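Local coordinates for beta-1,4-mannanase (Aplysia kurodai, PDB 3VUP), which probably hydrolyses the beta-1,4-mannosidic linkages of mannan as an enzyme of the animal's digestive fluid, at residues R15-G20 and T342-I347; M307-Y312 and T336-K341. One frame throughout, in Å; residues are numbered along the deposited sequence.

How the contacts relate
The two contacts adjoin on the outside of the barrel, with centres about 9 Å apart. Contact 1 is the more buried and rests largely on backbone: the C-terminal loop bonds to the chain entering the first barrel strand, with the arm of Arg15 reaching over the solvent-facing side. Contact 2 is partly buried and made by side chains, between helices 304-313 and 324-338, grading from an apolar inner side to amides and a lysine at the surface. Tyr312 joins them, its OH lying 2.7 Å from Gly345 O in a probable hydrogen bond. Ile338 also serves both, touching Phe17, Ser19 and Ile347. One sulfate ion, probably from the crystallisation liquor, touches residues of 342-347 and 336-341 alike.

Contact 1: R15-G20 and T342-I347; sequences RVFLSG and TSNGKI. With SO4 (sulfate ion), chain E.
The touching parts, 15-19 and 344-347, run 64° apart and form a single bridge, in which Lys346 pairs with Val16 by bonding the residues on either side of it. Lys346 N donates to Arg15 O (2.9 Å), and Lys346 O receives Phe17 N (3.1 Å). Gly345 lies so near that a CB would strike Phe17 N and the Val16 carbonyl carbon, and at its positive phi of 99° would also press against Asn344 O. On the solvent side, the long arm of Arg15 leaves with CG anti to the backbone N and bends at chi3, bringing NH1 to Asn344 OD1 (2.8 Å). This oxygen sits in the guanidinium plane, although the amide is turned 88° from it. A water accepts from Arg15 NE and also lies within bonding distance of the same OD1, while Asn344 ND2 is held by Tyr316 O. Deeper in, Phe17 lies alongside Ile347, whose CD1 meets Phe17 CD2 (4.0 Å) and Ser19 CB (3.9 Å); the short Ser19 lets this branched neighbour approach. Asn57 ND2 bonds both Phe17 O and Ile347 O. The arrangement ties the C-terminal tail to the first strand of a TIM barrel, beside the seam between strands 18-22 and 318-322.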
loop_
_atom_site.group_PDB
_atom_site.type_symbol
_atom_site.label_atom_id
_atom_site.label_comp_id
_atom_site.label_asym_id
_atom_site.label_seq_id
_atom_site.Cartn_x
_atom_site.Cartn_y
_atom_site.Cartn_z
ATOM N N ARG A 15 14.408 4.688 15.710
ATOM C CA ARG A 15 13.806 5.213 14.499
ATOM C C ARG A 15 14.286 4.377 13.331
ATOM O O ARG A 15 15.483 4.112 13.206
ATOM C CB ARG A 15 14.177 6.684 14.322
ATOM C CG ARG A 15 13.573 7.347 13.103
ATOM C CD ARG A 15 13.560 8.848 13.277
ATOM N NE ARG A 15 13.722 9.553 12.013
ATOM C CZ ARG A 15 13.830 10.873 11.909
ATOM N NH1 ARG A 15 13.984 11.434 10.720
ATOM N NH2 ARG A 15 13.783 11.629 12.997
ATOM N N VAL A 16 13.351 3.966 12.481
ATOM C CA VAL A 16 13.664 3.082 11.365
ATOM C C VAL A 16 13.216 3.720 10.053
ATOM O O VAL A 16 12.149 4.335 9.992
ATOM C CB VAL A 16 13.003 1.674 11.553
ATOM C CG1 VAL A 16 11.494 1.785 11.684
ATOM C CG2 VAL A 16 13.362 0.718 10.434
ATOM N N PHE A 17 14.037 3.566 9.015
ATOM C CA PHE A 17 13.672 3.932 7.654
ATOM C C PHE A 17 13.293 2.649 6.932
ATOM O O PHE A 17 14.030 1.663 7.009
ATOM C CB PHE A 17 14.854 4.615 6.962
ATOM C CG PHE A 17 14.570 5.053 5.549
ATOM C CD1 PHE A 17 14.066 6.324 5.274
ATOM C CD2 PHE A 17 14.812 4.192 4.489
ATOM C CE1 PHE A 17 13.810 6.727 3.969
ATOM C CE2 PHE A 17 14.567 4.583 3.191
ATOM C CZ PHE A 17 14.068 5.860 2.926
ATOM N N LEU A 18 12.150 2.651 6.248
ATOM C CA LEU A 18 11.678 1.446 5.579
ATOM C C LEU A 18 12.245 1.375 4.167
ATOM O O LEU A 18 11.866 2.159 3.297
ATOM C CB LEU A 18 10.150 1.422 5.543
ATOM C CG LEU A 18 9.466 1.541 6.908
ATOM C CD1 LEU A 18 7.964 1.630 6.749
ATOM C CD2 LEU A 18 9.822 0.365 7.790
ATOM N N SER A 19 13.155 0.435 3.940
ATOM C CA SER A 19 13.854 0.325 2.670
ATOM C C SER A 19 13.617 -1.043 2.052
ATOM O O SER A 19 13.867 -2.067 2.693
ATOM C CB SER A 19 15.355 0.488 2.904
ATOM O OG SER A 19 16.056 0.270 1.697
ATOM N N GLY A 20 13.153 -1.088 0.811
ATOM C CA GLY A 20 12.961 -2.375 0.186
ATOM C C GLY A 20 12.268 -2.221 -1.140
ATOM O O GLY A 20 12.607 -1.346 -1.946
ATOM N N THR A 342 22.090 6.291 8.691
ATOM C CA THR A 342 21.427 6.346 9.986
ATOM C C THR A 342 20.770 7.688 10.319
ATOM O O THR A 342 19.961 7.751 11.239
ATOM C CB THR A 342 22.386 5.943 11.129
ATOM O OG1 THR A 342 23.554 6.767 11.071
ATOM C CG2 THR A 342 22.794 4.471 11.010
ATOM N N SER A 343 21.079 8.746 9.571
ATOM C CA SER A 343 20.609 10.088 9.922
ATOM C C SER A 343 19.101 10.310 9.784
ATOM O O SER A 343 18.544 11.210 10.417
ATOM C CB SER A 343 21.353 11.151 9.118
ATOM O OG SER A 343 21.007 11.098 7.747
ATOM N N ASN A 344 18.447 9.505 8.952
ATOM C CA ASN A 344 16.998 9.563 8.795
ATOM C C ASN A 344 16.421 8.187 9.074
ATOM O O ASN A 344 15.590 7.682 8.320
ATOM C CB ASN A 344 16.628 10.043 7.388
ATOM C CG ASN A 344 15.117 10.204 7.189
ATOM O OD1 ASN A 344 14.354 10.394 8.145
ATOM N ND2 ASN A 344 14.683 10.126 5.939
ATOM N N GLY A 345 16.869 7.588 10.172
ATOM C CA GLY A 345 16.425 6.267 10.574
ATOM C C GLY A 345 17.383 5.159 10.185
ATOM O O GLY A 345 17.997 5.194 9.122
ATOM N N LYS A 346 17.497 4.166 11.060
ATOM C CA LYS A 346 18.329 3.005 10.811
ATOM C C LYS A 346 17.555 1.979 9.985
ATOM O O LYS A 346 16.336 1.869 10.095
ATOM C CB LYS A 346 18.747 2.414 12.155
ATOM C CG LYS A 346 19.583 1.157 12.098
ATOM C CD LYS A 346 19.770 0.591 13.494
ATOM C CE LYS A 346 20.584 -0.684 13.459
ATOM N NZ LYS A 346 20.790 -1.204 14.836
ATOM N N ILE A 347 18.272 1.225 9.166
ATOM C CA ILE A 347 17.642 0.263 8.273
ATOM C C ILE A 347 17.682 -1.195 8.765
ATOM O O ILE A 347 16.647 -1.852 8.762
ATOM C CB ILE A 347 18.130 0.448 6.810
ATOM C CG1 ILE A 347 17.582 1.771 6.253
ATOM C CG2 ILE A 347 17.713 -0.729 5.948
ATOM C CD1 ILE A 347 18.214 2.220 4.960
HETATM S S SO4 E . 24.074 9.223 6.943
HETATM O O1 SO4 E . 22.960 9.922 6.306
HETATM O O2 SO4 E . 23.635 8.593 8.186
HETATM O O3 SO4 E . 24.611 8.230 6.021
HETATM O O4 SO4 E . 25.107 10.216 7.239
HETATM O O HOH W 1 12.881 8.356 9.471
#

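Contact 2: M307-Y312 and T336-K341; sequences MFNYVY and TNIKDK. With SO4 (sulfate ion), chain E.
This is a side-chain contact between two helices on the outside of the barrel, helix 304-313 before strand 318-322 and helix 324-338 after it, extended by the turn from Ile338 to Lys341. On the inner side, chi1 of Ile338 (68°) sets CG1 between the backbone N and the carbonyl carbon, which sends CD1 to Phe308 CD1 (4.0 Å). The other branch of Ile338, CG2, lies 3.6 Å from Asn309 ND2. Phe308 also packs on Ala319 and Ser321 of the strand beneath. Outward, Asn309 ND2 donates almost straight to Asn337 OD1 (2.9 Å, 168°); the acceptor lies in the donor's amide plane, while the two amides are inclined by 60°. The same ND2 also bonds Thr305 O one turn back, which helps fix the amide's rotation. Lys341 lays its aliphatic chain along Tyr312: CB forms a CH-pi contact 3.9 Å from the centroid of the Tyr312 ring, and CE comes to 3.4 Å from Tyr312 CD2. Tyr312 OH bonds Gly345 O and Asn344 N. An alanine here would lack both ring and hydroxyl, and would probably leave the lysine chain without its flat support and the C-terminal loop less firmly held. Bends at chi3 and chi4 turn Lys341 NZ to O3 of a sulfate that probably came from the crystallisation liquor (2.8 Å), so in the crystal the ammonium holds an anion while the methylenes cover the ring.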
loop_
_atom_site.group_PDB
_atom_site.type_symbol
_atom_site.label_atom_id
_atom_site.label_comp_id
_atom_site.label_asym_id
_atom_site.label_seq_id
_atom_site.Cartn_x
_atom_site.Cartn_y
_atom_site.Cartn_z
ATOM N N MET A 307 18.024 7.367 -6.770
ATOM C CA MET A 307 16.632 7.433 -6.332
ATOM C C MET A 307 16.491 7.031 -4.865
ATOM O O MET A 307 15.853 7.737 -4.091
ATOM C CB MET A 307 15.732 6.592 -7.243
ATOM C CG MET A 307 15.725 7.092 -8.679
ATOM S SD MET A 307 14.644 6.170 -9.775
ATOM C CE MET A 307 13.078 6.950 -9.405
ATOM N N PHE A 308 17.085 5.904 -4.476
ATOM C CA PHE A 308 17.024 5.490 -3.074
ATOM C C PHE A 308 17.653 6.533 -2.152
ATOM O O PHE A 308 17.105 6.862 -1.097
ATOM C CB PHE A 308 17.678 4.126 -2.863
ATOM C CG PHE A 308 16.740 2.963 -3.075
ATOM C CD1 PHE A 308 15.928 2.504 -2.044
ATOM C CD2 PHE A 308 16.659 2.332 -4.305
ATOM C CE1 PHE A 308 15.071 1.434 -2.235
ATOM C CE2 PHE A 308 15.804 1.263 -4.499
ATOM C CZ PHE A 308 15.009 0.815 -3.468
ATOM N N ASN A 309 18.798 7.081 -2.556
ATOM C CA ASN A 309 19.450 8.131 -1.770
ATOM C C ASN A 309 18.583 9.377 -1.697
ATOM O O ASN A 309 18.479 10.004 -0.643
ATOM C CB ASN A 309 20.841 8.455 -2.324
ATOM C CG ASN A 309 21.887 7.470 -1.856
ATOM O OD1 ASN A 309 22.516 7.669 -0.830
ATOM N ND2 ASN A 309 22.058 6.387 -2.595
ATOM N N TYR A 310 17.966 9.745 -2.817
ATOM C CA TYR A 310 17.124 10.934 -2.840
ATOM C C TYR A 310 16.015 10.809 -1.799
ATOM O O TYR A 310 15.775 11.723 -1.010
ATOM C CB TYR A 310 16.528 11.186 -4.232
ATOM C CG TYR A 310 15.811 12.507 -4.275
ATOM C CD1 TYR A 310 14.523 12.633 -3.780
ATOM C CD2 TYR A 310 16.443 13.652 -4.746
ATOM C CE1 TYR A 310 13.884 13.850 -3.758
ATOM C CE2 TYR A 310 15.802 14.880 -4.744
ATOM C CZ TYR A 310 14.522 14.973 -4.241
ATOM O OH TYR A 310 13.900 16.197 -4.236
ATOM N N VAL A 311 15.321 9.679 -1.801
ATOM C CA VAL A 311 14.220 9.499 -0.870
ATOM C C VAL A 311 14.725 9.609 0.570
ATOM O O VAL A 311 14.151 10.329 1.391
ATOM C CB VAL A 311 13.496 8.153 -1.095
ATOM C CG1 VAL A 311 12.417 7.961 -0.067
ATOM C CG2 VAL A 311 12.905 8.081 -2.495
ATOM N N TYR A 312 15.826 8.924 0.854
ATOM C CA TYR A 312 16.386 8.919 2.196
ATOM C C TYR A 312 16.768 10.329 2.660
ATOM O O TYR A 312 16.575 10.683 3.824
ATOM C CB TYR A 312 17.610 7.990 2.257
ATOM C CG TYR A 312 18.047 7.726 3.679
ATOM C CD1 TYR A 312 17.561 6.627 4.388
ATOM C CD2 TYR A 312 18.916 8.595 4.332
ATOM C CE1 TYR A 312 17.930 6.405 5.701
ATOM C CE2 TYR A 312 19.286 8.376 5.637
ATOM C CZ TYR A 312 18.789 7.286 6.320
ATOM O OH TYR A 312 19.153 7.077 7.633
ATOM N N THR A 336 21.179 -1.770 -1.281
ATOM C CA THR A 336 22.468 -2.007 -0.641
ATOM C C THR A 336 23.193 -0.702 -0.337
ATOM O O THR A 336 23.805 -0.552 0.717
ATOM C CB THR A 336 23.347 -2.922 -1.511
ATOM O OG1 THR A 336 22.746 -4.221 -1.593
ATOM C CG2 THR A 336 24.736 -3.053 -0.925
ATOM N N ASN A 337 23.111 0.259 -1.249
ATOM C CA ASN A 337 23.878 1.483 -1.081
ATOM C C ASN A 337 23.471 2.278 0.152
ATOM O O ASN A 337 24.317 2.891 0.805
ATOM C CB ASN A 337 23.790 2.356 -2.324
ATOM C CG ASN A 337 24.685 3.560 -2.232
ATOM O OD1 ASN A 337 24.238 4.661 -1.927
ATOM N ND2 ASN A 337 25.973 3.349 -2.458
ATOM N N ILE A 338 22.184 2.262 0.480
ATOM C CA ILE A 338 21.700 3.074 1.594
ATOM C C ILE A 338 21.617 2.322 2.917
ATOM O O ILE A 338 21.266 2.918 3.922
ATOM C CB ILE A 338 20.327 3.757 1.305
ATOM C CG1 ILE A 338 19.197 2.730 1.201
ATOM C CG2 ILE A 338 20.399 4.646 0.066
ATOM C CD1 ILE A 338 17.810 3.355 1.327
ATOM N N LYS A 339 21.964 1.034 2.931
ATOM C CA LYS A 339 21.614 0.182 4.069
ATOM C C LYS A 339 22.255 0.599 5.388
ATOM O O LYS A 339 21.730 0.286 6.455
ATOM C CB LYS A 339 21.889 -1.295 3.780
ATOM C CG LYS A 339 23.341 -1.702 3.851
ATOM C CD LYS A 339 23.457 -3.173 3.496
ATOM C CE LYS A 339 24.882 -3.658 3.603
ATOM N NZ LYS A 339 25.032 -5.079 3.188
ATOM N N ASP A 340 23.383 1.304 5.305
ATOM C CA ASP A 340 24.132 1.701 6.487
ATOM C C ASP A 340 23.906 3.164 6.882
ATOM O O ASP A 340 24.577 3.659 7.787
ATOM C CB ASP A 340 25.632 1.422 6.291
ATOM C CG ASP A 340 26.223 2.162 5.093
ATOM O OD1 ASP A 340 25.450 2.761 4.305
ATOM O OD2 ASP A 340 27.464 2.139 4.933
ATOM N N LYS A 341 22.969 3.846 6.229
ATOM C CA LYS A 341 22.664 5.225 6.589
ATOM C C LYS A 341 21.845 5.279 7.866
ATOM O O LYS A 341 20.988 4.422 8.099
ATOM C CB LYS A 341 21.915 5.932 5.464
ATOM C CG LYS A 341 22.686 5.981 4.175
ATOM C CD LYS A 341 22.054 6.858 3.097
ATOM C CE LYS A 341 22.170 8.342 3.409
ATOM N NZ LYS A 341 23.587 8.790 3.432
HETATM S S SO4 E . 24.074 9.223 6.943
HETATM O O1 SO4 E . 22.960 9.922 6.306
HETATM O O2 SO4 E . 23.635 8.593 8.186
HETATM O O3 SO4 E . 24.611 8.230 6.021
HETATM O O4 SO4 E . 25.107 10.216 7.239
#